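PDB 3FOK: Cgl0159-like domain-containing protein from Corynebacterium glutamicum, which is of unknown function but folds as a TIM barrel, consistent with an enzyme whose active site would lie at the C-terminal mouth of the barrel. Local coordinates for residues D50-A56 / R115-R119; E124-Y129 / T147-N152; V85-T91 / D106-S112. All coordinates share one frame; numbering follows the deposited sequence.

Interaction 1. Residues D50-A56 / R115-R119; sequences DHPARGA and RGGLR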
loop_
_atom_site.group_PDB
_atom_site.type_symbol
_atom_site.label_atom_id
_atom_site.label_comp_id
_atom_site.label_asym_id
_atom_site.label_seq_id
_atom_site.Cartn_x
_atom_site.Cartn_y
_atom_site.Cartn_z
ATOM N N ASP A 50 -18.624 9.226 -20.961
ATOM C CA ASP A 50 -17.447 8.626 -20.338
ATOM C C ASP A 50 -17.495 7.097 -20.357
ATOM O O ASP A 50 -16.700 6.437 -19.681
ATOM C CB ASP A 50 -17.283 9.113 -18.887
ATOM C CG ASP A 50 -18.438 8.706 -17.994
ATOM O OD1 ASP A 50 -18.240 8.646 -16.764
ATOM O OD2 ASP A 50 -19.545 8.458 -18.514
ATOM N N HIS A 51 -18.414 6.541 -21.142
ATOM C CA HIS A 51 -18.576 5.092 -21.229
ATOM C C HIS A 51 -17.435 4.331 -21.918
ATOM O O HIS A 51 -16.993 3.291 -21.427
ATOM C CB HIS A 51 -19.884 4.749 -21.946
ATOM C CG HIS A 51 -21.041 5.599 -21.536
ATOM N ND1 HIS A 51 -21.133 6.936 -21.858
ATOM C CD2 HIS A 51 -22.168 5.302 -20.840
ATOM C CE1 HIS A 51 -22.265 7.426 -21.381
ATOM N NE2 HIS A 51 -22.910 6.453 -20.760
ATOM N N PRO A 52 -16.953 4.829 -23.070
ATOM C CA PRO A 52 -15.868 4.143 -23.781
ATOM C C PRO A 52 -14.688 3.743 -22.898
ATOM O O PRO A 52 -14.245 2.593 -22.922
ATOM C CB PRO A 52 -15.469 5.153 -24.850
ATOM C CG PRO A 52 -16.758 5.842 -25.150
ATOM C CD PRO A 52 -17.326 6.073 -23.767
ATOM N N ALA A 53 -14.189 4.700 -22.122
ATOM C CA ALA A 53 -13.053 4.478 -21.234
ATOM C C ALA A 53 -13.266 3.322 -20.261
ATOM O O ALA A 53 -12.312 2.793 -19.698
ATOM C CB ALA A 53 -12.750 5.754 -20.462
ATOM N N ARG A 54 -14.517 2.931 -20.064
ATOM C CA ARG A 54 -14.826 1.840 -19.155
ATOM C C ARG A 54 -15.031 0.540 -19.931
ATOM O O ARG A 54 -15.416 -0.486 -19.365
ATOM C CB ARG A 54 -16.080 2.175 -18.345
ATOM C CG ARG A 54 -16.251 1.287 -17.143
ATOM C CD ARG A 54 -17.562 1.524 -16.428
ATOM N NE ARG A 54 -18.070 0.246 -15.945
ATOM C CZ ARG A 54 -18.990 -0.474 -16.575
ATOM N NH1 ARG A 54 -19.519 -0.033 -17.706
ATOM N NH2 ARG A 54 -19.354 -1.652 -16.092
ATOM N N GLY A 55 -14.764 0.596 -21.233
ATOM C CA GLY A 55 -14.915 -0.573 -22.077
ATOM C C GLY A 55 -16.360 -0.879 -22.432
ATOM O O GLY A 55 -16.706 -2.030 -22.709
ATOM N N ALA A 56 -17.208 0.146 -22.430
ATOM C CA ALA A 56 -18.623 -0.033 -22.747
ATOM C C ALA A 56 -19.047 0.798 -23.956
ATOM O O ALA A 56 -19.450 1.954 -23.811
ATOM C CB ALA A 56 -19.471 0.336 -21.534
ATOM N N ARG A 115 -12.674 4.524 -13.867
ATOM C CA ARG A 115 -13.094 3.668 -14.974
ATOM C C ARG A 115 -12.477 2.274 -14.875
ATOM O O ARG A 115 -12.608 1.467 -15.789
ATOM C CB ARG A 115 -12.678 4.302 -16.304
ATOM C CG ARG A 115 -13.702 5.237 -16.961
ATOM C CD ARG A 115 -14.924 5.450 -16.097
ATOM N NE ARG A 115 -16.144 5.547 -16.889
ATOM C CZ ARG A 115 -17.358 5.304 -16.410
ATOM N NH1 ARG A 115 -17.514 4.951 -15.143
ATOM N NH2 ARG A 115 -18.416 5.409 -17.201
ATOM N N GLY A 116 -11.813 1.997 -13.759
ATOM C CA GLY A 116 -11.162 0.714 -13.559
ATOM C C GLY A 116 -12.034 -0.523 -13.673
ATOM O O GLY A 116 -11.596 -1.544 -14.212
ATOM N N GLY A 117 -13.257 -0.447 -13.157
ATOM C CA GLY A 117 -14.164 -1.580 -13.221
ATOM C C GLY A 117 -14.708 -1.782 -14.622
ATOM O O GLY A 117 -15.877 -1.511 -14.889
ATOM N N LEU A 118 -13.851 -2.270 -15.511
ATOM C CA LEU A 118 -14.214 -2.496 -16.906
ATOM C C LEU A 118 -15.413 -3.419 -17.094
ATOM O O LEU A 118 -15.596 -4.393 -16.360
ATOM C CB LEU A 118 -13.018 -3.063 -17.668
ATOM C CG LEU A 118 -11.765 -2.186 -17.704
ATOM C CD1 LEU A 118 -10.660 -2.915 -18.459
ATOM C CD2 LEU A 118 -12.079 -0.852 -18.365
ATOM N N ARG A 119 -16.228 -3.109 -18.092
ATOM C CA ARG A 119 -17.398 -3.919 -18.383
ATOM C C ARG A 119 -16.978 -5.342 -18.743
ATOM O O ARG A 119 -16.105 -5.545 -19.590
ATOM C CB ARG A 119 -18.178 -3.317 -19.550
ATOM C CG ARG A 119 -19.463 -4.051 -19.840
ATOM C CD ARG A 119 -20.048 -3.636 -21.175
ATOM N NE ARG A 119 -21.380 -4.196 -21.361
ATOM C CZ ARG A 119 -21.834 -4.658 -22.520
ATOM N NH1 ARG A 119 -21.058 -4.628 -23.598
ATOM N NH2 ARG A 119 -23.065 -5.145 -22.607
#
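R115 grips D50 twice, once through the backbone and once through charge. Its NE donates to D50 O at 3.0 Å with an N-H...O angle of 157°, and NH2 adds a weak bond to the same carbonyl. The oxygen sits in the guanidinium plane at its edge, although the donor rises above the plane of the carbonyl. The D50 carboxylate lies flat over one guanidinium face, the two planes 13° apart. OD1 lies above that face, 3.3 Å from R115 NH2, where no N-H points at it, so the salt bridge is one of charge only. D50 OD1 is hydrogen-bonded to the hydroxyl of S112. Farther along, R119 N donates to R54 O (3.0 Å), while R54 NE makes a weak bond to G117 O, also 3.0 Å away. G117 centres an inverse gamma turn that presents this carbonyl.

D50-A56 follows the barrel strand 44-48 and R115-R119 follows strand 108-112, so the contact ties two loops at the C-terminal mouth of a TIM barrel, the end at which TIM-barrel enzymes carry their active sites; whether this protein has one there is not known. R54 reaches on to E124 with NH2, and its aliphatic part is used too: CD lies 3.7 Å from R115 NH1, over the guanidinium face opposite D50. A53, in the 3-10 turn 52-54, has only a methyl, CB, and R115 CG packs on it at 3.7 Å. G55 adopts a positive phi that glycine accepts easily, and its O is 3.7 Å from R119 CB. With CG anti to the backbone N (chi1 -176°), R119 stretches past A56, whose CB is 4.0 Å from R119 CD. L118 directs CD2 against the R54 carbonyl and also packs on I151 of a second subunit.

Interaction 2. Residues E124-Y129 / T147-N152; sequences EMDDRY and TLVRIN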
loop_
_atom_site.group_PDB
_atom_site.type_symbol
_atom_site.label_atom_id
_atom_site.label_comp_id
_atom_site.label_asym_id
_atom_site.label_seq_id
_atom_site.Cartn_x
_atom_site.Cartn_y
_atom_site.Cartn_z
ATOM N N GLU A 124 -14.649 -6.090 -12.205
ATOM C CA GLU A 124 -15.300 -4.794 -12.380
ATOM C C GLU A 124 -15.935 -4.161 -11.148
ATOM O O GLU A 124 -16.396 -3.023 -11.212
ATOM C CB GLU A 124 -16.280 -4.798 -13.573
ATOM C CG GLU A 124 -17.656 -5.406 -13.403
ATOM C CD GLU A 124 -18.508 -5.185 -14.655
ATOM O OE1 GLU A 124 -18.882 -4.022 -14.933
ATOM O OE2 GLU A 124 -18.784 -6.170 -15.374
HETATM N N MSE A 125 -15.955 -4.869 -10.023
HETATM C CA MSE A 125 -16.493 -4.271 -8.808
HETATM C C MSE A 125 -15.359 -3.481 -8.150
HETATM O O MSE A 125 -15.589 -2.629 -7.293
HETATM C CB MSE A 125 -17.029 -5.334 -7.845
HETATM C CG MSE A 125 -18.336 -5.973 -8.288
HETATM SE SE MSE A 125 -19.623 -4.702 -8.992
HETATM C CE MSE A 125 -19.837 -3.564 -7.431
ATOM N N ASP A 126 -14.132 -3.779 -8.572
ATOM C CA ASP A 126 -12.931 -3.110 -8.076
ATOM C C ASP A 126 -12.660 -1.948 -9.034
ATOM O O ASP A 126 -11.658 -1.918 -9.742
ATOM C CB ASP A 126 -11.768 -4.112 -8.058
ATOM C CG ASP A 126 -10.452 -3.490 -7.637
ATOM O OD1 ASP A 126 -10.458 -2.524 -6.847
ATOM O OD2 ASP A 126 -9.404 -3.988 -8.089
ATOM N N ASP A 127 -13.589 -0.995 -9.032
ATOM C CA ASP A 127 -13.570 0.188 -9.893
ATOM C C ASP A 127 -12.522 1.228 -9.503
ATOM O O ASP A 127 -12.855 2.274 -8.941
ATOM C CB ASP A 127 -14.950 0.846 -9.865
ATOM C CG ASP A 127 -15.389 1.342 -11.224
ATOM O OD1 ASP A 127 -14.526 1.795 -12.006
ATOM O OD2 ASP A 127 -16.605 1.287 -11.504
ATOM N N ARG A 128 -11.264 0.962 -9.838
ATOM C CA ARG A 128 -10.165 1.860 -9.497
ATOM C C ARG A 128 -10.186 3.230 -10.187
ATOM O O ARG A 128 -10.767 3.399 -11.261
ATOM C CB ARG A 128 -8.845 1.135 -9.758
ATOM C CG ARG A 128 -8.660 -0.063 -8.828
ATOM C CD ARG A 128 -7.786 -1.151 -9.436
ATOM N NE ARG A 128 -6.526 -1.320 -8.722
ATOM C CZ ARG A 128 -6.238 -2.345 -7.927
ATOM N NH1 ARG A 128 -7.119 -3.309 -7.734
ATOM N NH2 ARG A 128 -5.058 -2.407 -7.331
ATOM N N TYR A 129 -9.557 4.211 -9.542
ATOM C CA TYR A 129 -9.489 5.571 -10.060
ATOM C C TYR A 129 -8.389 5.709 -11.100
ATOM O O TYR A 129 -7.208 5.840 -10.785
ATOM C CB TYR A 129 -9.316 6.547 -8.895
ATOM C CG TYR A 129 -10.622 6.755 -8.174
ATOM C CD1 TYR A 129 -11.312 7.963 -8.278
ATOM C CD2 TYR A 129 -11.223 5.708 -7.479
ATOM C CE1 TYR A 129 -12.574 8.122 -7.715
ATOM C CE2 TYR A 129 -12.488 5.852 -6.912
ATOM C CZ TYR A 129 -13.156 7.060 -7.036
ATOM O OH TYR A 129 -14.404 7.196 -6.481
ATOM N N THR A 147 -18.118 10.286 -10.029
ATOM C CA THR A 147 -17.644 8.956 -9.665
ATOM C C THR A 147 -18.738 7.905 -9.812
ATOM O O THR A 147 -19.920 8.203 -9.647
ATOM C CB THR A 147 -17.193 8.930 -8.191
ATOM O OG1 THR A 147 -16.125 9.861 -7.992
ATOM C CG2 THR A 147 -16.737 7.538 -7.800
ATOM N N LEU A 148 -18.338 6.674 -10.115
ATOM C CA LEU A 148 -19.283 5.573 -10.227
ATOM C C LEU A 148 -19.046 4.745 -8.962
ATOM O O LEU A 148 -17.941 4.265 -8.730
ATOM C CB LEU A 148 -18.984 4.719 -11.462
ATOM C CG LEU A 148 -20.130 3.911 -12.090
ATOM C CD1 LEU A 148 -19.556 2.639 -12.697
ATOM C CD2 LEU A 148 -21.191 3.562 -11.063
ATOM N N VAL A 149 -20.076 4.590 -8.140
ATOM C CA VAL A 149 -19.941 3.825 -6.909
ATOM C C VAL A 149 -20.914 2.658 -6.861
ATOM O O VAL A 149 -21.986 2.755 -6.268
ATOM C CB VAL A 149 -20.192 4.703 -5.661
ATOM C CG1 VAL A 149 -19.742 3.962 -4.408
ATOM C CG2 VAL A 149 -19.453 6.027 -5.792
ATOM N N ARG A 150 -20.540 1.553 -7.492
ATOM C CA ARG A 150 -21.382 0.370 -7.483
ATOM C C ARG A 150 -21.034 -0.433 -6.243
ATOM O O ARG A 150 -19.870 -0.730 -5.985
ATOM C CB ARG A 150 -21.165 -0.452 -8.753
ATOM C CG ARG A 150 -21.853 0.148 -9.968
ATOM C CD ARG A 150 -21.469 -0.581 -11.230
ATOM N NE ARG A 150 -20.050 -0.415 -11.509
ATOM C CZ ARG A 150 -19.400 -1.036 -12.486
ATOM N NH1 ARG A 150 -20.048 -1.873 -13.284
ATOM N NH2 ARG A 150 -18.105 -0.822 -12.658
ATOM N N ILE A 151 -22.059 -0.767 -5.472
ATOM C CA ILE A 151 -21.887 -1.495 -4.228
ATOM C C ILE A 151 -22.389 -2.931 -4.318
ATOM O O ILE A 151 -23.597 -3.184 -4.299
ATOM C CB ILE A 151 -22.624 -0.755 -3.091
ATOM C CG1 ILE A 151 -22.112 0.687 -3.016
ATOM C CG2 ILE A 151 -22.440 -1.486 -1.776
ATOM C CD1 ILE A 151 -22.892 1.587 -2.085
ATOM N N ASN A 152 -21.453 -3.872 -4.411
ATOM C CA ASN A 152 -21.796 -5.286 -4.499
ATOM C C ASN A 152 -21.425 -5.969 -3.188
ATOM O O ASN A 152 -20.256 -6.250 -2.927
ATOM C CB ASN A 152 -21.051 -5.927 -5.672
ATOM C CG ASN A 152 -21.538 -7.323 -5.987
ATOM O OD1 ASN A 152 -21.563 -7.731 -7.153
ATOM N ND2 ASN A 152 -21.913 -8.072 -4.954
HETATM O O HOH W 1 -17.642 -0.116 -7.494
HETATM O O HOH W 2 -18.524 1.347 -9.551
#
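A buried salt-bridge network joins the loop E124-Y129 to the barrel strand 144-151, close to that strand's C-terminal end. R150, the shared cation, donates from NH1 to E124 OE1 at 2.9 Å, on the anti side but tilted out of the carboxylate plane, and from NH2 to D127 OD2 at 2.8 Å, from above the carboxylate plane. Both oxygens lie near the edge of the guanidinium, so the flat cation is pinned against rotation; a bend at chi3 (-65°) turns it up to the loop. G117 O takes a further bond from NH2, and R54 is the stronger partner of E124 OE1, which the two arginines share.

One water accepts from both R150 N and R150 NE and lies 2.7 Å from D127 OD2; another lies 2.8 Å from R150 O and also reaches M125 O. The side chain of selenomethionine M125 lies along the R150/N152 end of the strand, the exact position of CE being doubtful. E124-Y129 belongs to the beta-alpha loop between strand 108-112 and helix 134-140, folded over the C-terminal end of the next barrel strand, as loops at that mouth of a TIM barrel are.

Interaction 3. Residues V85-T91 / D106-S112; sequences VDGVLGT and DKIVVGS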
loop_
_atom_site.group_PDB
_atom_site.type_symbol
_atom_site.label_atom_id
_atom_site.label_comp_id
_atom_site.label_asym_id
_atom_site.label_seq_id
_atom_site.Cartn_x
_atom_site.Cartn_y
_atom_site.Cartn_z
ATOM N N VAL A 85 -28.241 22.973 -23.238
ATOM C CA VAL A 85 -27.221 22.060 -22.725
ATOM C C VAL A 85 -26.128 22.853 -22.008
ATOM O O VAL A 85 -25.358 23.590 -22.625
ATOM C CB VAL A 85 -26.596 21.192 -23.855
ATOM C CG1 VAL A 85 -27.689 20.449 -24.597
ATOM C CG2 VAL A 85 -25.795 22.055 -24.812
ATOM N N ASP A 86 -26.073 22.692 -20.693
ATOM C CA ASP A 86 -25.110 23.406 -19.871
ATOM C C ASP A 86 -23.698 22.848 -19.893
ATOM O O ASP A 86 -22.742 23.578 -19.641
ATOM C CB ASP A 86 -25.615 23.453 -18.430
ATOM C CG ASP A 86 -26.972 24.113 -18.321
ATOM O OD1 ASP A 86 -27.050 25.347 -18.509
ATOM O OD2 ASP A 86 -27.957 23.393 -18.057
ATOM N N GLY A 87 -23.553 21.562 -20.186
ATOM C CA GLY A 87 -22.219 21.001 -20.200
ATOM C C GLY A 87 -22.093 19.546 -20.599
ATOM O O GLY A 87 -23.046 18.909 -21.057
ATOM N N VAL A 88 -20.894 19.016 -20.395
ATOM C CA VAL A 88 -20.590 17.642 -20.751
ATOM C C VAL A 88 -19.781 16.918 -19.678
ATOM O O VAL A 88 -19.007 17.533 -18.945
ATOM C CB VAL A 88 -19.809 17.606 -22.089
ATOM C CG1 VAL A 88 -18.624 18.560 -22.019
ATOM C CG2 VAL A 88 -19.332 16.199 -22.389
ATOM N N LEU A 89 -19.989 15.608 -19.588
ATOM C CA LEU A 89 -19.274 14.761 -18.642
ATOM C C LEU A 89 -18.424 13.801 -19.451
ATOM O O LEU A 89 -18.939 13.068 -20.292
ATOM C CB LEU A 89 -20.246 13.953 -17.775
ATOM C CG LEU A 89 -19.692 12.636 -17.207
ATOM C CD1 LEU A 89 -18.420 12.895 -16.412
ATOM C CD2 LEU A 89 -20.745 11.973 -16.335
ATOM N N GLY A 90 -17.123 13.798 -19.200
ATOM C CA GLY A 90 -16.266 12.900 -19.937
ATOM C C GLY A 90 -14.941 12.615 -19.271
ATOM O O GLY A 90 -14.575 13.234 -18.273
ATOM N N THR A 91 -14.230 11.647 -19.830
ATOM C CA THR A 91 -12.922 11.265 -19.338
ATOM C C THR A 91 -11.963 12.296 -19.946
ATOM O O THR A 91 -12.337 13.016 -20.872
ATOM C CB THR A 91 -12.588 9.822 -19.788
ATOM O OG1 THR A 91 -11.203 9.724 -20.125
ATOM C CG2 THR A 91 -13.435 9.429 -20.983
ATOM N N ASP A 106 -18.315 28.676 -22.045
ATOM C CA ASP A 106 -19.586 28.849 -21.347
ATOM C C ASP A 106 -20.299 27.533 -21.085
ATOM O O ASP A 106 -21.526 27.487 -21.005
ATOM C CB ASP A 106 -20.514 29.762 -22.150
ATOM C CG ASP A 106 -20.100 31.217 -22.085
ATOM O OD1 ASP A 106 -20.589 32.006 -22.924
ATOM O OD2 ASP A 106 -19.300 31.578 -21.191
ATOM N N LYS A 107 -19.536 26.457 -20.959
ATOM C CA LYS A 107 -20.135 25.160 -20.695
ATOM C C LYS A 107 -19.603 24.606 -19.384
ATOM O O LYS A 107 -18.581 25.062 -18.869
ATOM C CB LYS A 107 -19.832 24.183 -21.838
ATOM C CG LYS A 107 -20.435 24.585 -23.187
ATOM C CD LYS A 107 -21.955 24.466 -23.205
ATOM C CE LYS A 107 -22.515 24.856 -24.568
ATOM N NZ LYS A 107 -23.983 24.612 -24.684
ATOM N N ILE A 108 -20.317 23.627 -18.846
ATOM C CA ILE A 108 -19.932 22.986 -17.605
ATOM C C ILE A 108 -19.204 21.697 -17.940
ATOM O O ILE A 108 -19.734 20.846 -18.651
ATOM C CB ILE A 108 -21.170 22.658 -16.752
ATOM C CG1 ILE A 108 -21.812 23.955 -16.259
ATOM C CG2 ILE A 108 -20.783 21.753 -15.582
ATOM C CD1 ILE A 108 -20.863 24.843 -15.475
ATOM N N VAL A 109 -17.982 21.557 -17.440
ATOM C CA VAL A 109 -17.211 20.352 -17.703
ATOM C C VAL A 109 -17.189 19.460 -16.469
ATOM O O VAL A 109 -16.761 19.887 -15.392
ATOM C CB VAL A 109 -15.754 20.666 -18.076
ATOM C CG1 VAL A 109 -15.082 19.402 -18.590
ATOM C CG2 VAL A 109 -15.701 21.768 -19.114
ATOM N N VAL A 110 -17.658 18.228 -16.633
ATOM C CA VAL A 110 -17.671 17.265 -15.540
ATOM C C VAL A 110 -16.662 16.176 -15.882
ATOM O O VAL A 110 -16.716 15.586 -16.965
ATOM C CB VAL A 110 -19.054 16.607 -15.371
ATOM C CG1 VAL A 110 -19.084 15.781 -14.087
ATOM C CG2 VAL A 110 -20.138 17.667 -15.348
ATOM N N GLY A 111 -15.737 15.914 -14.967
ATOM C CA GLY A 111 -14.746 14.893 -15.233
ATOM C C GLY A 111 -14.989 13.606 -14.479
ATOM O O GLY A 111 -15.191 13.606 -13.264
ATOM N N SER A 112 -14.975 12.506 -15.224
ATOM C CA SER A 112 -15.169 11.169 -14.679
ATOM C C SER A 112 -13.842 10.737 -14.062
ATOM O O SER A 112 -12.807 10.786 -14.716
ATOM C CB SER A 112 -15.577 10.211 -15.804
ATOM O OG SER A 112 -15.698 8.883 -15.335
#
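D86 O accepts the N-H of I108 at 2.6 Å, the first of five backbone bonds that pair strand 87-90 with strand 108-112 in parallel. V88 then bonds both ways, N to I108 O and O to V110 N (each 2.8 Å), and G90 repeats this with V110 O and S112 N. G87 has no side chain, which lets I108 O close to 2.9 Å from G87 CA in a CA-H...O contact.

On the face with I108 and V110, L89 CD1 meets V110 CG1 at 3.8 Å and S112 CB at 4.0 Å. L89, I108 and V110 point into the barrel, where L89 and V110 also touch K146. V88 and V109 occupy the other face and are covered by I95 of helix 92-100, the crossover helix of this beta-alpha-beta unit; T91 is its N-cap. Before the strands, K107 bends at chi2 (-69°) and brings NZ back to V85 O, 2.7 Å away and in the carbonyl plane; L80 O is a second acceptor. D86 turns to R35 and to F45 N, linking the start of the strand to its other neighbour, 44-48.

Backbone amides and carbonyls thus provide most of the polar bonding, leaving apolar side chains to pack on both faces, V88 and V109 under the helix and L89, I108 and V110 inside the barrel, while the lysine charge is probably stabilised by two carbonyl dipoles.

How the interactions relate
All three contacts belong to one TIM barrel: interaction 3 joins two neighbouring strands, interaction 1 joins two loops beyond the strand ends, and interaction 2 fastens one loop to strand 144-151. Interactions 1 and 2, centres 11 Å apart, are coupled by R54 NH2 to E124 OE1 (2.7 Å) and by G117 N to D127 OD1 (2.8 Å), so R54, E124, D127 and R150 make one charged cluster. Interaction 1 meets interaction 3 through D50 OD1 and S112 OG, 2.9 Å apart. Interactions 2 and 3 do not touch, but their strands 144-151 and 108-112 are adjacent. The cluster lies at the end of the barrel where TIM-barrel enzymes have their active sites, but no bound ligand identifies one here.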